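Flagellar basal body protein (Helicobacter pylori, PDB 5NPY) is a flagellar hook protein, probably a building block of the short curved tube that, as in related bacteria, acts as a flexible joint between motor and filament. Local coordinates at residues I99-N104 with E140-Y145; G146-K151 with T173-Q178. All coordinates share one frame; numbering follows the deposited sequence.

Overall arrangement
Strand 143-148 illustrates how one strand can serve two neighbours in succession: its first half pairs with strand 97-100 in contact 1, and its continuation pairs with strand 173-176 in contact 2. The contact centres lie about 12 Å apart, and all four segments belong to the D1 family region of the hook protein. A probable hydrogen bond from L177 N to V144 O (3.1 Å) links the contacts directly, and the Y145 side chain packs beside L174 and P176. The centres of contacts 1 and 2 lie about 44 Å and 33 Å from the centre of the chain. The bound tris molecule sits among other residues, including R393 and E399, and neither contact lines its pocket.

Contact 1. Residues I99-N104 with E140-Y145; sequences IGPNKN and EGYYVY
I99 and G100, at the end of strand 97-100, run antiparallel to Y143 and V144: I99 faces V144 in a non-hydrogen-bonded pair, and G100 faces Y143 in a hydrogen-bonded one. The two bonds of that pair are unequal. Y143 N reaches G100 O at 2.8 Å, whereas the return bond from G100 N to Y143 O is 3.1 Å long and more bent, at 142°. Y143 O also receives a CA-H...O contact from I99 CA, so a second donor group shares this carbonyl.

Three tyrosines meet the strand end and the loop after it in different ways. Beside Y142, I99 holds CG1 between its backbone N and carbonyl carbon (chi1 69°), and its CD1 lies 3.7 Å from Y142 CB, the two side chains crossing at about a right angle. The Y142 ring turns an edge to the chain: P101 CA and G100 C lie near its plane, and P101 CB approaches Y142 CE1 to 3.5 Å. F121 meets the same ring edge-to-face. Y143 is covered on its faces instead. K103 CB sits over one face, shifted toward the rim, 3.6 Å from the ring centroid in a CH-pi contact, while G141 O lies above the centre of the opposite face. The rest of K103 leads away and is poorly ordered. Y145 brings CE1 to 3.4 Å from G100 N; G100 has no side chain to meet this ring, which also packs on strand 173-176.

The chemistry is therefore divided: backbone bonds set the register of this short antiparallel ladder, while carbon contacts around the tyrosines carry the association past the last bridge, into the loop that follows G100. Y142, Y143 and Y145 together supply nearly half of the area buried between the two segments.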
# COMPACT_ATOMS: atom_id res chain seq x y z
N ILE A 99 8.02 -1.87 42.66
CA ILE A 99 8.82 -3.09 42.63
C ILE A 99 8.22 -4.13 43.58
O ILE A 99 7.37 -3.82 44.42
CB ILE A 99 10.29 -2.85 43.02
CG1 ILE A 99 10.37 -2.48 44.50
CG2 ILE A 99 10.92 -1.76 42.15
CD1 ILE A 99 11.77 -2.25 44.93
N GLY A 100 8.69 -5.36 43.44
CA GLY A 100 8.18 -6.47 44.21
C GLY A 100 9.10 -7.67 44.14
O GLY A 100 9.96 -7.77 43.26
N PRO A 101 8.93 -8.60 45.08
CA PRO A 101 9.86 -9.73 45.20
C PRO A 101 9.59 -10.95 44.32
O PRO A 101 10.40 -11.88 44.34
CB PRO A 101 9.71 -10.12 46.68
CG PRO A 101 8.27 -9.82 46.97
CD PRO A 101 7.95 -8.57 46.18
N ASN A 102 8.50 -10.96 43.55
CA ASN A 102 8.04 -12.17 42.86
C ASN A 102 8.00 -11.90 41.36
O ASN A 102 7.23 -11.06 40.89
CB ASN A 102 6.67 -12.60 43.40
CG ASN A 102 6.00 -13.71 42.58
OD1 ASN A 102 6.39 -14.02 41.46
ND2 ASN A 102 4.97 -14.31 43.16
N LYS A 103 8.84 -12.62 40.62
CA LYS A 103 8.76 -12.66 39.16
C LYS A 103 7.65 -13.62 38.75
O LYS A 103 7.71 -14.81 39.09
CB LYS A 103 10.09 -13.11 38.57
CG LYS A 103 10.01 -13.84 37.25
CD LYS A 103 11.03 -14.97 37.23
CE LYS A 103 10.78 -15.91 38.41
NZ LYS A 103 11.86 -16.91 38.62
N ASN A 104 6.68 -13.09 37.99
CA ASN A 104 5.37 -13.63 37.63
C ASN A 104 4.30 -12.98 38.50
O ASN A 104 3.16 -13.45 38.56
CB ASN A 104 5.30 -15.18 37.61
CG ASN A 104 5.28 -15.85 39.00
OD1 ASN A 104 4.59 -15.42 39.93
ND2 ASN A 104 6.05 -16.92 39.14
N GLU A 140 18.79 -5.06 45.20
CA GLU A 140 18.35 -6.05 46.17
C GLU A 140 17.62 -7.22 45.53
O GLU A 140 17.10 -8.08 46.25
CB GLU A 140 17.43 -5.43 47.23
CG GLU A 140 17.99 -4.20 47.94
CD GLU A 140 17.95 -2.95 47.07
OE1 GLU A 140 19.05 -2.39 46.79
OE2 GLU A 140 16.84 -2.53 46.67
N GLY A 141 17.53 -7.24 44.20
CA GLY A 141 16.85 -8.31 43.49
C GLY A 141 15.35 -8.17 43.35
O GLY A 141 14.70 -9.13 42.93
N TYR A 142 14.77 -7.01 43.68
CA TYR A 142 13.34 -6.81 43.46
C TYR A 142 13.07 -6.44 42.00
O TYR A 142 13.84 -5.70 41.38
CB TYR A 142 12.80 -5.72 44.39
CG TYR A 142 12.73 -6.10 45.85
CD1 TYR A 142 11.83 -7.06 46.30
CD2 TYR A 142 13.57 -5.50 46.79
CE1 TYR A 142 11.77 -7.41 47.64
CE2 TYR A 142 13.52 -5.85 48.13
CZ TYR A 142 12.61 -6.81 48.55
OH TYR A 142 12.55 -7.16 49.88
N TYR A 143 11.97 -6.94 41.47
CA TYR A 143 11.63 -6.72 40.07
C TYR A 143 10.90 -5.39 39.91
O TYR A 143 10.15 -4.96 40.78
CB TYR A 143 10.75 -7.85 39.54
CG TYR A 143 11.44 -9.17 39.66
CD1 TYR A 143 12.56 -9.45 38.91
CD2 TYR A 143 11.01 -10.12 40.57
CE1 TYR A 143 13.22 -10.65 39.03
CE2 TYR A 143 11.67 -11.31 40.70
CZ TYR A 143 12.76 -11.58 39.92
OH TYR A 143 13.40 -12.78 40.05
N VAL A 144 11.13 -4.76 38.76
CA VAL A 144 10.49 -3.50 38.40
C VAL A 144 9.14 -3.78 37.75
O VAL A 144 9.07 -4.48 36.73
CB VAL A 144 11.39 -2.68 37.47
CG1 VAL A 144 10.77 -1.32 37.17
CG2 VAL A 144 12.78 -2.54 38.10
N TYR A 145 8.07 -3.23 38.32
CA TYR A 145 6.72 -3.43 37.78
C TYR A 145 6.36 -2.34 36.79
O TYR A 145 6.65 -1.15 37.01
CB TYR A 145 5.66 -3.45 38.89
CG TYR A 145 5.63 -4.74 39.67
CD1 TYR A 145 6.82 -5.31 40.11
CD2 TYR A 145 4.43 -5.39 39.96
CE1 TYR A 145 6.83 -6.48 40.81
CE2 TYR A 145 4.44 -6.59 40.69
CZ TYR A 145 5.66 -7.12 41.11
OH TYR A 145 5.79 -8.29 41.81

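Contact 2. Residues G146-K151 with T173-Q178; sequences GIDLKK and TLSPLQ
G146 and S175 form an antiparallel hydrogen-bonded pair, the one beta bridge between these two segments of the D1 region; a backbone bond between L177 and V144 continues the pairing. The short axes of 146-148 and 173-176 are turned 83° from each other. The tight part is centred on G146. Its N bonds to S175 O and its O accepts from S175 N, both at 2.8 Å and nearly straight, while L174 CA adds a CA-H...O contact to G146 O. L177 lays its side chain on the same glycine: chi1 -55° sets CG anti to the carbonyl carbon, with L177 CG 3.9 Å from G146 N, and L177 CD2 lies 3.7 Å from G146 C. Nearby, I147 CG1 meets L174 CD2 at 4.1 Å, the two side chains crossing obliquely, and W546 touches both residues.

Farther along, the packing thins toward solvent. S175 OG lies 3.5 Å from D148 CB, and the exposed K150 places NZ 4.5 Å from S175 OG, so the two segments touch only lightly there. The chain turns away instead through an Asx turn within 146-151: K150 N donates to D148 OD1 at 2.8 Å, arriving from above the carboxylate, 53° out of its plane.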
# COMPACT_ATOMS: atom_id res chain seq x y z
N GLY A 146 5.69 -2.75 35.71
CA GLY A 146 5.17 -1.84 34.71
C GLY A 146 4.15 -2.54 33.85
O GLY A 146 3.71 -3.65 34.14
N ILE A 147 3.77 -1.86 32.76
CA ILE A 147 2.89 -2.46 31.76
C ILE A 147 3.75 -3.35 30.86
O ILE A 147 4.51 -2.86 30.03
CB ILE A 147 2.15 -1.41 30.94
CG1 ILE A 147 1.33 -0.46 31.83
CG2 ILE A 147 1.25 -2.10 29.92
CD1 ILE A 147 -0.15 -0.83 31.97
N ASP A 148 3.64 -4.66 31.04
CA ASP A 148 4.24 -5.61 30.13
C ASP A 148 3.29 -5.79 28.95
O ASP A 148 2.18 -6.29 29.12
CB ASP A 148 4.50 -6.93 30.86
CG ASP A 148 5.16 -7.99 29.98
OD1 ASP A 148 5.47 -7.70 28.79
OD2 ASP A 148 5.40 -9.11 30.49
N LEU A 149 3.72 -5.35 27.75
CA LEU A 149 2.88 -5.54 26.57
C LEU A 149 2.87 -7.00 26.11
O LEU A 149 1.99 -7.39 25.33
CB LEU A 149 3.34 -4.64 25.41
CG LEU A 149 3.00 -3.14 25.48
CD1 LEU A 149 3.43 -2.42 24.20
CD2 LEU A 149 1.52 -2.94 25.71
N LYS A 150 3.82 -7.79 26.59
CA LYS A 150 3.88 -9.23 26.32
C LYS A 150 4.09 -9.48 24.83
O LYS A 150 3.44 -10.34 24.22
CB LYS A 150 2.65 -9.95 26.86
CG LYS A 150 2.51 -9.84 28.37
CD LYS A 150 1.58 -10.89 28.95
CE LYS A 150 1.54 -10.82 30.48
NZ LYS A 150 0.98 -9.52 30.98
N LYS A 151 5.00 -8.72 24.24
CA LYS A 151 5.41 -8.91 22.86
C LYS A 151 6.73 -9.64 22.73
O LYS A 151 7.15 -9.91 21.61
CB LYS A 151 5.52 -7.56 22.15
CG LYS A 151 4.24 -6.76 22.12
CD LYS A 151 4.19 -5.91 20.89
CE LYS A 151 4.39 -4.46 21.22
NZ LYS A 151 4.87 -3.71 20.03
N THR A 173 -2.88 -2.88 35.04
CA THR A 173 -2.30 -4.06 35.67
C THR A 173 -0.80 -4.08 35.41
O THR A 173 -0.37 -4.17 34.25
CB THR A 173 -2.96 -5.33 35.15
OG1 THR A 173 -4.31 -5.39 35.61
CG2 THR A 173 -2.20 -6.56 35.63
N LEU A 174 -0.02 -4.00 36.48
CA LEU A 174 1.43 -3.92 36.42
C LEU A 174 2.05 -5.27 36.77
O LEU A 174 1.54 -5.98 37.64
CB LEU A 174 1.95 -2.85 37.38
CG LEU A 174 1.20 -1.52 37.28
CD1 LEU A 174 1.72 -0.51 38.32
CD2 LEU A 174 1.28 -0.95 35.85
N SER A 175 3.15 -5.61 36.10
CA SER A 175 3.84 -6.86 36.35
C SER A 175 5.33 -6.64 36.11
O SER A 175 5.74 -5.56 35.66
CB SER A 175 3.29 -7.98 35.45
OG SER A 175 3.72 -7.86 34.11
N PRO A 176 6.17 -7.63 36.44
CA PRO A 176 7.61 -7.48 36.18
C PRO A 176 7.90 -7.36 34.69
O PRO A 176 7.33 -8.08 33.87
CB PRO A 176 8.21 -8.76 36.76
CG PRO A 176 7.29 -9.12 37.83
CD PRO A 176 5.92 -8.81 37.29
N LEU A 177 8.79 -6.43 34.35
CA LEU A 177 9.21 -6.22 32.97
C LEU A 177 10.38 -7.12 32.63
O LEU A 177 11.33 -7.26 33.42
CB LEU A 177 9.59 -4.75 32.75
CG LEU A 177 8.47 -3.80 33.13
CD1 LEU A 177 8.80 -2.37 32.69
CD2 LEU A 177 7.12 -4.26 32.56
N GLN A 178 10.33 -7.75 31.46
CA GLN A 178 11.37 -8.67 31.01
C GLN A 178 11.79 -8.28 29.59
O GLN A 178 11.10 -8.59 28.61
CB GLN A 178 10.90 -10.11 31.06
CG GLN A 178 11.99 -11.11 30.72
CD GLN A 178 11.47 -12.51 30.45
OE1 GLN A 178 10.27 -12.71 30.24
NE2 GLN A 178 12.37 -13.48 30.44